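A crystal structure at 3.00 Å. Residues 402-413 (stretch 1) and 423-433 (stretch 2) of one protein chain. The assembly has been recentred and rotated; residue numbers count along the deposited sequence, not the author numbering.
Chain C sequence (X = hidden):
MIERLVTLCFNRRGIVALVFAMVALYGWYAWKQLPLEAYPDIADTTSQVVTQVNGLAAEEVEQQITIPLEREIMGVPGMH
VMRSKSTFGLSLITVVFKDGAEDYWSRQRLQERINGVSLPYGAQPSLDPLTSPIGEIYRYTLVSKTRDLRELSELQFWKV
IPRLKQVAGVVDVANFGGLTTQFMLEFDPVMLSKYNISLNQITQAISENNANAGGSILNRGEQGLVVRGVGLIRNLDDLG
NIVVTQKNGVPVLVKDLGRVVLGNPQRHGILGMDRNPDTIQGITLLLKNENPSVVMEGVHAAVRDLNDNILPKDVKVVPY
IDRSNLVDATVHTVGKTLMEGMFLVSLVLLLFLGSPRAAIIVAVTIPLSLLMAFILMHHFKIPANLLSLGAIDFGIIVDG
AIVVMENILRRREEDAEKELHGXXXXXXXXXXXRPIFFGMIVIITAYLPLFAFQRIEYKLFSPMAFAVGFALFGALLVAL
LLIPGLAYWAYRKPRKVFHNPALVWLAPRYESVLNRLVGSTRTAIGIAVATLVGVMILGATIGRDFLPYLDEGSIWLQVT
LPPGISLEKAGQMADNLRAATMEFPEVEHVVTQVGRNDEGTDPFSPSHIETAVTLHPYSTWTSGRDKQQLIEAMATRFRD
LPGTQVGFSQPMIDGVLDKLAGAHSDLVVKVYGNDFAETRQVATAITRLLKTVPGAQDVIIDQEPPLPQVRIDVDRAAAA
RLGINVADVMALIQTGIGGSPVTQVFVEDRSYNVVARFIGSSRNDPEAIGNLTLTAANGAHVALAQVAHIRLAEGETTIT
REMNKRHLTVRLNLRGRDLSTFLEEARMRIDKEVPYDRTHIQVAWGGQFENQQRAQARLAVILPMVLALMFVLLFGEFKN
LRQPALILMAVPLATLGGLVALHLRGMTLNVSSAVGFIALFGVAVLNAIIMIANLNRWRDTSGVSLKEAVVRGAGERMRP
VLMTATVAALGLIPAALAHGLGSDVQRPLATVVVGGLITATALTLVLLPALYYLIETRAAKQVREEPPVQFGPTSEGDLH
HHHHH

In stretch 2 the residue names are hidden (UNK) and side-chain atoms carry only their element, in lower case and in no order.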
# COMPACT_ATOMS: atom_id res chain seq x y z
N ILE C 402 18.05 -27.41 -36.17
CA ILE C 402 18.03 -28.37 -37.28
C ILE C 402 18.84 -27.91 -38.49
O ILE C 402 19.25 -28.74 -39.30
CB ILE C 402 16.59 -28.72 -37.72
CG1 ILE C 402 15.93 -27.54 -38.44
CG2 ILE C 402 15.75 -29.17 -36.53
CD1 ILE C 402 14.51 -27.82 -38.88
N VAL C 403 19.08 -26.61 -38.60
CA VAL C 403 19.89 -26.09 -39.70
C VAL C 403 21.35 -26.49 -39.51
O VAL C 403 22.06 -26.78 -40.48
CB VAL C 403 19.80 -24.56 -39.79
CG1 VAL C 403 18.46 -24.15 -40.37
CG2 VAL C 403 20.01 -23.93 -38.43
N VAL C 404 21.79 -26.52 -38.26
CA VAL C 404 23.13 -26.94 -37.90
C VAL C 404 23.32 -28.41 -38.24
O VAL C 404 24.26 -28.79 -38.94
CB VAL C 404 23.39 -26.73 -36.40
CG1 VAL C 404 24.83 -27.06 -36.06
CG2 VAL C 404 23.04 -25.31 -35.99
N MET C 405 22.40 -29.23 -37.74
CA MET C 405 22.39 -30.66 -38.00
C MET C 405 22.36 -30.96 -39.50
O MET C 405 23.02 -31.90 -39.96
CB MET C 405 21.19 -31.31 -37.31
CG MET C 405 21.03 -32.78 -37.62
SD MET C 405 22.47 -33.75 -37.14
CE MET C 405 22.45 -33.52 -35.37
N GLU C 406 21.59 -30.18 -40.25
CA GLU C 406 21.52 -30.35 -41.70
C GLU C 406 22.87 -29.99 -42.31
O GLU C 406 23.33 -30.66 -43.23
CB GLU C 406 20.42 -29.47 -42.30
CG GLU C 406 19.85 -29.98 -43.62
CD GLU C 406 20.78 -29.78 -44.80
OE1 GLU C 406 21.62 -28.86 -44.75
OE2 GLU C 406 20.67 -30.54 -45.78
N ASN C 407 23.50 -28.95 -41.78
CA ASN C 407 24.78 -28.48 -42.30
C ASN C 407 25.94 -29.41 -41.93
O ASN C 407 27.03 -29.30 -42.48
CB ASN C 407 25.06 -27.06 -41.83
CG ASN C 407 25.96 -26.29 -42.78
OD1 ASN C 407 25.87 -26.45 -44.00
ND2 ASN C 407 26.84 -25.46 -42.23
N ILE C 408 25.70 -30.31 -40.98
CA ILE C 408 26.73 -31.24 -40.54
C ILE C 408 26.56 -32.64 -41.15
O ILE C 408 27.52 -33.23 -41.65
CB ILE C 408 26.79 -31.35 -39.00
CG1 ILE C 408 27.37 -30.07 -38.40
CG2 ILE C 408 27.61 -32.55 -38.57
CD1 ILE C 408 27.69 -30.18 -36.93
N LEU C 409 25.35 -33.16 -41.11
CA LEU C 409 25.10 -34.54 -41.54
C LEU C 409 24.92 -34.67 -43.05
O LEU C 409 24.69 -35.77 -43.56
CB LEU C 409 23.90 -35.12 -40.79
CG LEU C 409 24.10 -36.50 -40.15
CD1 LEU C 409 25.30 -36.48 -39.22
CD2 LEU C 409 22.85 -36.94 -39.40
N ARG C 410 25.02 -33.56 -43.77
CA ARG C 410 24.87 -33.58 -45.22
C ARG C 410 25.95 -32.76 -45.91
O ARG C 410 26.74 -33.29 -46.70
CB ARG C 410 23.48 -33.07 -45.63
CG ARG C 410 22.36 -34.06 -45.36
CD ARG C 410 22.57 -35.35 -46.15
NE ARG C 410 21.67 -36.41 -45.72
CZ ARG C 410 20.47 -36.63 -46.25
NH1 ARG C 410 20.02 -35.85 -47.23
NH2 ARG C 410 19.71 -37.62 -45.80
N ARG C 411 25.98 -31.46 -45.62
CA ARG C 411 26.95 -30.55 -46.22
C ARG C 411 28.39 -30.97 -45.94
O ARG C 411 29.24 -30.96 -46.83
CB ARG C 411 26.71 -29.12 -45.72
CG ARG C 411 27.79 -28.13 -46.10
CD ARG C 411 27.85 -27.91 -47.60
NE ARG C 411 29.03 -27.15 -47.99
CZ ARG C 411 30.21 -27.69 -48.26
NH1 ARG C 411 30.37 -29.01 -48.20
NH2 ARG C 411 31.23 -26.92 -48.61
N ARG C 412 28.65 -31.37 -44.69
CA ARG C 412 29.99 -31.75 -44.27
C ARG C 412 30.42 -33.06 -44.92
O ARG C 412 31.59 -33.24 -45.26
CB ARG C 412 30.04 -31.88 -42.75
CG ARG C 412 31.42 -32.18 -42.19
CD ARG C 412 32.37 -31.02 -42.42
NE ARG C 412 33.70 -31.32 -41.91
CZ ARG C 412 34.64 -31.97 -42.59
NH1 ARG C 412 34.38 -32.40 -43.82
NH2 ARG C 412 35.83 -32.19 -42.05
N GLU C 413 29.47 -33.98 -45.10
CA GLU C 413 29.77 -35.28 -45.69
C GLU C 413 29.94 -35.18 -47.20
O GLU C 413 29.20 -35.82 -47.96
CB GLU C 413 28.67 -36.29 -45.36
CG GLU C 413 28.37 -36.40 -43.87
CD GLU C 413 29.60 -36.74 -43.06
OE1 GLU C 413 29.99 -37.93 -43.03
OE2 GLU C 413 30.19 -35.82 -42.45
N UNK C 423 35.59 -35.62 -36.79
CA UNK C 423 36.74 -34.72 -36.78
C UNK C 423 36.43 -33.42 -36.04
O UNK C 423 36.35 -33.39 -34.81
c UNK C 423 37.21 -34.44 -38.21
n UNK C 423 40.48 -37.77 -37.95
c UNK C 423 38.60 -33.82 -38.31
n UNK C 423 41.30 -35.67 -37.57
n UNK C 423 39.55 -35.97 -39.03
c UNK C 423 39.43 -34.55 -39.34
c UNK C 423 40.44 -36.47 -38.18
N UNK C 424 36.27 -32.33 -36.79
CA UNK C 424 36.02 -31.03 -36.20
C UNK C 424 34.58 -30.59 -36.42
O UNK C 424 34.20 -30.18 -37.51
o UNK C 424 37.38 -28.93 -38.85
o UNK C 424 36.73 -31.02 -38.88
c UNK C 424 37.04 -29.98 -38.27
c UNK C 424 36.99 -29.98 -36.75
N UNK C 425 33.78 -30.70 -35.36
CA UNK C 425 32.37 -30.35 -35.43
C UNK C 425 32.18 -28.85 -35.66
O UNK C 425 31.56 -28.45 -36.63
c UNK C 425 31.61 -30.78 -34.16
c UNK C 425 32.58 -33.06 -33.51
c UNK C 425 30.25 -30.11 -34.11
c UNK C 425 31.42 -32.30 -34.11
N UNK C 426 32.74 -28.04 -34.77
CA UNK C 426 32.48 -26.60 -34.79
C UNK C 426 33.21 -25.83 -35.89
O UNK C 426 33.46 -24.63 -35.76
s UNK C 426 34.44 -24.89 -31.57
c UNK C 426 34.24 -23.31 -32.39
c UNK C 426 34.16 -26.03 -32.93
c UNK C 426 32.73 -25.96 -33.42
N UNK C 427 33.55 -26.52 -36.97
CA UNK C 427 34.03 -25.86 -38.18
C UNK C 427 32.84 -25.64 -39.09
O UNK C 427 32.80 -24.70 -39.88
c UNK C 427 35.96 -24.85 -40.35
o UNK C 427 36.69 -24.39 -39.47
c UNK C 427 35.45 -26.27 -40.29
c UNK C 427 35.10 -26.71 -38.87
n UNK C 427 35.57 -24.13 -41.40
N UNK C 428 31.85 -26.52 -38.96
CA UNK C 428 30.65 -26.47 -39.78
C UNK C 428 29.57 -25.61 -39.13
O UNK C 428 28.72 -25.04 -39.83
o UNK C 428 31.15 -28.73 -40.49
c UNK C 428 30.12 -27.88 -40.03
N UNK C 429 29.60 -25.51 -37.81
CA UNK C 429 28.60 -24.75 -37.07
C UNK C 429 28.85 -23.26 -37.18
O UNK C 429 28.01 -22.45 -36.80
c UNK C 429 28.79 -26.64 -35.41
c UNK C 429 28.57 -25.14 -35.57
c UNK C 429 29.61 -24.36 -34.78
N UNK C 430 30.02 -22.89 -37.71
CA UNK C 430 30.39 -21.49 -37.88
C UNK C 430 29.87 -20.93 -39.19
O UNK C 430 29.68 -19.72 -39.33
c UNK C 430 32.50 -20.85 -36.47
c UNK C 430 34.02 -20.88 -36.52
c UNK C 430 31.91 -21.34 -37.80
c UNK C 430 31.99 -21.69 -35.30
N UNK C 431 29.63 -21.81 -40.16
CA UNK C 431 29.15 -21.41 -41.48
C UNK C 431 27.75 -20.80 -41.39
O UNK C 431 27.48 -19.75 -41.97
c UNK C 431 30.37 -24.45 -43.61
c UNK C 431 30.46 -23.29 -42.64
o UNK C 431 29.36 -24.64 -44.28
c UNK C 431 29.12 -22.61 -42.43
n UNK C 431 31.44 -25.24 -43.68
N UNK C 432 26.87 -21.47 -40.66
CA UNK C 432 25.48 -21.05 -40.56
C UNK C 432 25.22 -20.40 -39.19
O UNK C 432 24.08 -20.20 -38.78
c UNK C 432 24.54 -22.25 -40.81
c UNK C 432 24.49 -23.18 -39.60
c UNK C 432 23.15 -21.77 -41.22
N UNK C 433 26.30 -20.03 -38.50
CA UNK C 433 26.21 -19.41 -37.19
C UNK C 433 25.57 -18.02 -37.23
O UNK C 433 24.52 -17.81 -36.64
c UNK C 433 27.57 -19.33 -36.53

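Position 423 carries three carbons, a nitrogen, and a carbon bearing two more nitrogens: a guanidinium, so R423. Its CA-to-CB bond points toward stretch 1, but the end leads away, leaving the charge on the surface.

Position 424 has two carbons, the second carrying two oxygens. One oxygen lies 3.5 Å from R412 NH2, near the plane of the guanidinium. This short carboxylate is D424, and the oxygen is OD1; the pair forms a salt bridge with a weak but nearly straight hydrogen bond.

At 425 there are four carbons, forked at the first, with one arm two carbons long. The CA-to-CB bond points away, yet the one-carbon arm lies 3.8 Å from I408 CD1. This is I425, and the arm is CG2; branching at CB keeps a methyl close to the backbone.

Position 426 is an unbranched chain of two carbons, a sulfur and a carbon, the thioether of M426. Its CA-to-CB bond points away, and nothing on stretch 1 constrains this long, flexible side chain.

Position 427 has three carbons, the third bearing one oxygen and one nitrogen: the amide of Q427. Its end leads away, where a polar group suits an exposed site.

Position 428 holds one carbon and one oxygen. CB lies 3.9 Å from I408 CG1, and the oxygen 3.2 Å from R412 CD; the backbone O also accepts a weak hydrogen bond from N407 ND2 (3.1 Å). This is S428, whose small side chain fits where the CA atoms of I408 and S428 are 6.2 Å apart.

At 429 one carbon carries two others, one of them 4.0 Å from both V404 CG1 and I408 CD1. This is V429, and that carbon is CG1, a compact apolar contact with both.

Position 430 shows four carbons forked at the second, L430. Its CA-to-CB bond points away; an apolar residue on the surface, it may face lipid.

Position 431 has three carbons, the third bearing one oxygen and one nitrogen; the oxygen lies 3.4 Å from N407 ND2. This is Q431. With chi1 m and chi2 t, it extends OE1 to accept a weak hydrogen bond.

Position 432 is again one carbon carrying two. Its CA-to-CB bond points toward the helix, with one outer carbon 4.4 Å from V404 CG2 and CB 4.2 Å from N407 ND2. This is V432, a compact apolar side chain suited to this buried site.

Position 433 has a single carbon, A433; its CA-to-CB bond points away, and it needs no reach because it makes no contact.

The contact combines apolar packing with polar links. V404 and I408, one helical turn apart, pack against I425, V429 and V432. N407 directs one amide nitrogen to both S428 O and Q431 OE1, while R412 reaches D424. The hydrogen bonds are all weak, and the two stretches together bury 514 Å².

Stretch 2 423-433: RDIMQSVLQVA
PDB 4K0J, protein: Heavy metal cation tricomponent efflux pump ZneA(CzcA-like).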